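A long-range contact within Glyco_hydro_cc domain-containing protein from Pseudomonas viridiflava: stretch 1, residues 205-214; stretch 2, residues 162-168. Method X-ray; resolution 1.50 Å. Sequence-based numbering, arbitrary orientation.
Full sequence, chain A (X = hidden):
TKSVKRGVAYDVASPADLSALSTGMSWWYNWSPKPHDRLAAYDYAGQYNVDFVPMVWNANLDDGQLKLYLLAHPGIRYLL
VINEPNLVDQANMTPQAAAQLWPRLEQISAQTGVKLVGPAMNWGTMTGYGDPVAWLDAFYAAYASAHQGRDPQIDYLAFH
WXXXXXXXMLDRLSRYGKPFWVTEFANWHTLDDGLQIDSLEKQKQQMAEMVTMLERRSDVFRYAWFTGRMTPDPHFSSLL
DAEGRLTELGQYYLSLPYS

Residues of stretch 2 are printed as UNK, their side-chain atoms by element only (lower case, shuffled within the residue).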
ATOM      1  N   GLN A 205     -16.360   9.970  -8.592  1.00 16.84           N
ATOM      2  CA  GLN A 205     -17.458   9.014  -8.290  1.00 16.88           C
ATOM      3  C   GLN A 205     -16.836   7.721  -7.754  1.00 16.26           C
ATOM      4  O   GLN A 205     -17.309   7.167  -6.738  1.00 16.49           O
ATOM      5  CB  GLN A 205     -18.336   8.856  -9.520  1.00 17.62           C
ATOM      6  CG  GLN A 205     -19.633   8.103  -9.242  1.00 18.54           C
ATOM      7  CD  GLN A 205     -19.478   6.610  -9.106  1.00 18.06           C
ATOM      8  OE1 GLN A 205     -18.576   5.994  -9.682  1.00 18.19           O
ATOM      9  NE2 GLN A 205     -20.358   6.004  -8.323  1.00 18.96           N
ATOM     10  N   GLN A 206     -15.827   7.214  -8.436  1.00 15.38           N
ATOM     11  CA  GLN A 206     -15.253   5.905  -8.072  1.00 15.16           C
ATOM     12  C   GLN A 206     -14.414   6.053  -6.787  1.00 14.62           C
ATOM     13  O   GLN A 206     -14.502   5.151  -5.923  1.00 15.19           O
ATOM     14  CB  GLN A 206     -14.436   5.347  -9.224  1.00 15.21           C
ATOM     15  CG  GLN A 206     -15.306   4.585 -10.203  1.00 15.79           C
ATOM     16  CD  GLN A 206     -15.943   3.380  -9.535  1.00 15.72           C
ATOM     17  OE1 GLN A 206     -15.227   2.426  -9.188  1.00 15.56           O
ATOM     18  NE2 GLN A 206     -17.273   3.435  -9.329  1.00 16.82           N
ATOM     19  N   MET A 207     -13.729   7.180  -6.592  1.00 14.71           N
ATOM     20  CA  MET A 207     -13.021   7.444  -5.311  1.00 14.35           C
ATOM     21  C   MET A 207     -14.027   7.424  -4.175  1.00 14.96           C
ATOM     22  O   MET A 207     -13.766   6.770  -3.147  1.00 14.95           O
ATOM     23  CB  MET A 207     -12.286   8.796  -5.338  1.00 14.36           C
ATOM     24  CG  MET A 207     -11.758   9.183  -3.978  1.00 14.17           C
ATOM     25  SD  MET A 207     -10.971  10.788  -4.037  1.00 14.78           S
ATOM     26  CE  MET A 207      -9.384  10.282  -4.705  1.00 13.58           C
ATOM     27  N   ALA A 208     -15.155   8.086  -4.316  1.00 15.35           N
ATOM     28  CA  ALA A 208     -16.129   8.108  -3.197  1.00 16.34           C
ATOM     29  C   ALA A 208     -16.609   6.670  -2.905  1.00 17.50           C
ATOM     30  O   ALA A 208     -16.715   6.275  -1.739  1.00 16.56           O
ATOM     31  CB  ALA A 208     -17.267   9.065  -3.522  1.00 17.36           C
ATOM     32  N   GLU A 209     -16.984   5.929  -3.944  1.00 17.59           N
ATOM     33  CA  GLU A 209     -17.500   4.545  -3.775  1.00 18.75           C
ATOM     34  C   GLU A 209     -16.432   3.690  -3.072  1.00 17.07           C
ATOM     35  O   GLU A 209     -16.736   3.055  -2.073  1.00 16.51           O
ATOM     36  CB  GLU A 209     -17.857   3.919  -5.125  1.00 21.01           C
ATOM     37  CG  GLU A 209     -19.292   4.183  -5.450  1.00 23.93           C
ATOM     38  CD  GLU A 209     -19.956   3.310  -6.499  1.00 25.36           C
ATOM     39  OE1 GLU A 209     -19.320   2.330  -6.983  1.00 28.99           O
ATOM     40  OE2 GLU A 209     -21.099   3.666  -6.840  1.00 29.24           O
ATOM     41  N   MET A 210     -15.213   3.707  -3.591  1.00 15.96           N
ATOM     42  CA  MET A 210     -14.133   2.839  -3.064  1.00 15.85           C
ATOM     43  C   MET A 210     -13.783   3.283  -1.646  1.00 15.36           C
ATOM     44  O   MET A 210     -13.633   2.406  -0.806  1.00 14.45           O
ATOM     45  CB  MET A 210     -12.922   2.884  -3.972  1.00 16.60           C
ATOM     46  CG  MET A 210     -13.255   2.422  -5.347  1.00 18.86           C
ATOM     47  SD  MET A 210     -11.854   2.574  -6.585  1.00 21.03           S
ATOM     48  CE  MET A 210     -11.214   0.980  -6.172  1.00 21.25           C
ATOM     49  N   VAL A 211     -13.638   4.575  -1.402  1.00 15.30           N
ATOM     50  CA  VAL A 211     -13.253   5.048  -0.044  1.00 15.14           C
ATOM     51  C   VAL A 211     -14.362   4.678   0.936  1.00 16.08           C
ATOM     52  O   VAL A 211     -14.052   4.200   2.090  1.00 16.48           O
ATOM     53  CB  VAL A 211     -12.950   6.572  -0.031  1.00 14.78           C
ATOM     54  CG1 VAL A 211     -12.896   7.124   1.404  1.00 15.35           C
ATOM     55  CG2 VAL A 211     -11.659   6.828  -0.745  1.00 14.41           C
ATOM     56  N   THR A 212     -15.625   4.869   0.560  1.00 17.10           N
ATOM     57  CA  THR A 212     -16.741   4.548   1.494  1.00 18.16           C
ATOM     58  C   THR A 212     -16.667   3.065   1.833  1.00 16.97           C
ATOM     59  O   THR A 212     -16.911   2.688   3.006  1.00 15.87           O
ATOM     60  CB  THR A 212     -18.105   4.900   0.918  1.00 20.55           C
ATOM     61  OG1 THR A 212     -18.101   6.309   0.705  1.00 23.20           O
ATOM     62  CG2 THR A 212     -19.246   4.515   1.828  1.00 22.33           C
ATOM     63  N   MET A 213     -16.463   2.249   0.817  1.00 15.58           N
ATOM     64  CA  MET A 213     -16.439   0.789   1.011  1.00 16.38           C
ATOM     65  C   MET A 213     -15.255   0.433   1.935  1.00 15.23           C
ATOM     66  O   MET A 213     -15.480  -0.345   2.905  1.00 15.29           O
ATOM     67  CB  MET A 213     -16.354   0.113  -0.357  1.00 16.32           C
ATOM     68  CG  MET A 213     -16.296  -1.395  -0.306  1.00 16.45           C
ATOM     69  SD  MET A 213     -14.616  -2.008  -0.129  1.00 16.17           S
ATOM     70  CE  MET A 213     -13.906  -1.505  -1.689  1.00 15.97           C
ATOM     71  N   LEU A 214     -14.080   1.035   1.735  1.00 14.28           N
ATOM     72  CA  LEU A 214     -12.864   0.677   2.503  1.00 13.89           C
ATOM     73  C   LEU A 214     -12.999   1.179   3.943  1.00 14.29           C
ATOM     74  O   LEU A 214     -12.564   0.462   4.825  1.00 15.65           O
ATOM     75  CB  LEU A 214     -11.623   1.220   1.828  1.00 13.85           C
ATOM     76  CG  LEU A 214     -11.299   0.607   0.472  1.00 13.29           C
ATOM     77  CD1 LEU A 214     -10.169   1.399  -0.189  1.00 14.16           C
ATOM     78  CD2 LEU A 214     -10.918  -0.894   0.548  1.00 13.26           C
ATOM     79  N   UNK A 162      -6.785  -1.411  -9.511  1.00 12.77           N
ATOM     80  CA  UNK A 162      -7.007  -0.261 -10.423  1.00 12.79           C
ATOM     81  C   UNK A 162      -8.279  -0.413 -11.281  1.00 13.14           C
ATOM     82  O   UNK A 162      -8.345   0.052 -12.413  1.00 13.05           O
ATOM     83  c   UNK A 162      -4.589   0.445 -10.496  1.00 12.55           C
ATOM     84  c   UNK A 162      -2.474   1.469  -8.989  1.00 12.21           C
ATOM     85  c   UNK A 162      -2.717   0.102  -9.007  1.00 12.18           C
ATOM     86  o   UNK A 162      -1.422   1.998  -8.309  1.00 11.93           O
ATOM     87  c   UNK A 162      -3.285   2.331  -9.716  1.00 12.88           C
ATOM     88  c   UNK A 162      -4.349   1.812 -10.432  1.00 12.63           C
ATOM     89  c   UNK A 162      -3.798  -0.394  -9.721  1.00 12.34           C
ATOM     90  c   UNK A 162      -5.746  -0.112 -11.279  1.00 12.18           C
ATOM     91  N   UNK A 163      -9.293  -1.138 -10.789  1.00 13.96           N
ATOM     92  CA  UNK A 163     -10.494  -1.463 -11.602  1.00 14.49           C
ATOM     93  C   UNK A 163     -11.674  -1.533 -10.660  1.00 14.01           C
ATOM     94  O   UNK A 163     -11.544  -1.336  -9.449  1.00 13.77           O
ATOM     95  o   UNK A 163     -12.034  -2.099 -13.913  1.00 16.65           O
ATOM     96  c   UNK A 163     -10.309  -2.735 -12.427  1.00 15.09           C
ATOM     97  o   UNK A 163     -10.571  -3.557 -14.616  1.00 19.54           O
ATOM     98  c   UNK A 163     -11.022  -2.789 -13.760  1.00 16.87           C
ATOM     99  N   UNK A 164     -12.844  -1.725 -11.259  1.00 14.79           N
ATOM    100  CA  UNK A 164     -14.041  -2.086 -10.487  1.00 15.22           C
ATOM    101  C   UNK A 164     -13.821  -3.441  -9.792  1.00 15.23           C
ATOM    102  O   UNK A 164     -12.857  -4.171 -10.108  1.00 14.46           O
ATOM    103  c   UNK A 164     -16.787   1.190 -12.243  1.00 16.53           C
ATOM    104  o   UNK A 164     -16.476   2.634 -14.134  1.00 16.80           O
ATOM    105  c   UNK A 164     -15.009  -0.602 -13.341  1.00 15.89           C
ATOM    106  c   UNK A 164     -16.161   1.497 -13.435  1.00 16.52           C
ATOM    107  c   UNK A 164     -15.296   0.575 -14.008  1.00 15.85           C
ATOM    108  c   UNK A 164     -15.236  -2.198 -11.430  1.00 16.15           C
ATOM    109  c   UNK A 164     -16.473   0.005 -11.577  1.00 15.95           C
ATOM    110  c   UNK A 164     -15.582  -0.907 -12.123  1.00 15.72           C
ATOM    111  N   UNK A 165     -14.689  -3.718  -8.814  1.00 15.74           N
ATOM    112  CA  UNK A 165     -14.729  -5.012  -8.110  1.00 15.71           C
ATOM    113  C   UNK A 165     -13.736  -5.130  -6.983  1.00 15.20           C
ATOM    114  O   UNK A 165     -13.494  -6.315  -6.526  1.00 15.35           O
ATOM    115  N   UNK A 166     -13.191  -4.033  -6.480  1.00 14.37           N
ATOM    116  CA  UNK A 166     -12.247  -4.168  -5.352  1.00 14.17           C
ATOM    117  C   UNK A 166     -12.875  -4.951  -4.175  1.00 14.59           C
ATOM    118  O   UNK A 166     -12.220  -5.860  -3.620  1.00 13.58           O
ATOM    119  c   UNK A 166      -9.744  -3.671  -3.626  1.00 14.26           C
ATOM    120  c   UNK A 166     -10.975  -2.738  -3.634  1.00 13.91           C
ATOM    121  c   UNK A 166     -10.565  -1.331  -3.383  1.00 13.72           C
ATOM    122  c   UNK A 166     -11.726  -2.790  -4.949  1.00 14.03           C
ATOM    123  N   UNK A 167     -14.104  -4.658  -3.748  1.00 15.41           N
ATOM    124  CA  UNK A 167     -14.750  -5.405  -2.639  1.00 15.94           C
ATOM    125  C   UNK A 167     -14.784  -6.920  -2.956  1.00 15.79           C
ATOM    126  O   UNK A 167     -14.540  -7.717  -2.056  1.00 15.84           O
ATOM    127  c   UNK A 167     -16.113  -4.875  -2.304  1.00 17.65           C
ATOM    128  o   UNK A 167     -16.984  -5.138  -3.388  1.00 20.32           O
ATOM    129  N   UNK A 168     -14.967  -7.313  -4.221  1.00 16.00           N
ATOM    130  CA  UNK A 168     -15.090  -8.728  -4.626  1.00 16.14           C
ATOM    131  C   UNK A 168     -13.694  -9.374  -4.496  1.00 15.64           C
ATOM    132  O   UNK A 168     -13.601 -10.543  -4.029  1.00 15.11           O
ATOM    133  o   UNK A 168     -14.770  -8.634  -7.025  1.00 17.52           O
ATOM    134  c   UNK A 168     -15.709  -8.828  -5.996  1.00 17.28           C
TER

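Position 162 carries eight side-chain atoms: one carbon leading to a ring of six carbons, with a single oxygen on the ring. Its CA-to-CB bond points away from the helix of stretch 1, and its closest side-chain atom, CB, stays 7.6 Å from Met210 CE. A six-carbon ring bearing one oxygen is a phenol, so the residue is Tyr162; its OH is hydrogen-bonded elsewhere in the structure.

Position 163 has two side-chain carbons, the second carrying two oxygens. The CA-to-CB bond again points away, and the contact with stretch 1 falls to the backbone: Met210 CE lies 4.0 Å from the carbonyl O of 163. Two oxygens on the second carbon make a carboxylate; an amide would carry one nitrogen, so asparagine is excluded, and glutamate would need a third carbon. This is Asp163. Its OD1 accepts a hydrogen bond from the backbone N of position 164 (2.8 Å, 142° at the hydrogen), which ties the side chain to the backbone of the next residue.

Position 164 repeats the pattern of one carbon, a six-carbon ring and one oxygen. The CA-to-CB bond runs sideways, but the ring extends to the helix, where one of its carbons approaches Gln206 CD to 3.6 Å. This is Tyr164, and the ring atom is CE2. The approach is oblique. The amide it meets is held in place: Gln206 NE2 donates to Gln205 OE1 (2.9 Å, 161°) and weakly to Glu209 OE1 (3.3 Å, 138°).

Position 165 has no side-chain atoms, hence Gly165. Its phi of 83° favours glycine, and an ideal CB would lie 3.2 Å from the side-chain oxygen of position 168. It occupies the N-cap position right before the helix that begins at 166 and touches nothing on stretch 1.

Position 166 has four side-chain carbons, forked at the second, with no heteroatom. CA-to-CB points toward the helix, and the carbons pack on Met210, Met213 and Leu214. The fork beyond CB distinguishes Leu166 from isoleucine, which branches at CB. Leu166 CD2 lies 3.7 Å from Met210 CE and 4.0 Å from Leu214 CD2, while Leu166 CG lies 3.7 Å from Met213 CE.

Position 167 has one carbon and one oxygen; its CB lies 3.9 Å from Met213 SD and its backbone N 3.8 Å from Met213 CE. The composition is that of serine, Ser167.

Position 168 also has one carbon and one oxygen, out of reach of stretch 1. It is Ser168, whose OG donates to Gly165 O at 2.7 Å; its N also donates weakly to that oxygen, at 2.9 Å, reinforcing the first turn.

The contact buries 330 Å² and contains no hydrogen bond between the stretches, so it rests on packing. Leu166 contributes the largest covered area, 71 Å², because it meets Met210, Met213 and Leu214, residues brought to one side by helical periodicity. Backbone bonds such as Leu214 N to Met210 O (2.9 Å) maintain that spacing. Tyr164 extends the contact to Gln206, and Ser167 extends it along Met213.

Stretch 2 162-168: YDYGLSS
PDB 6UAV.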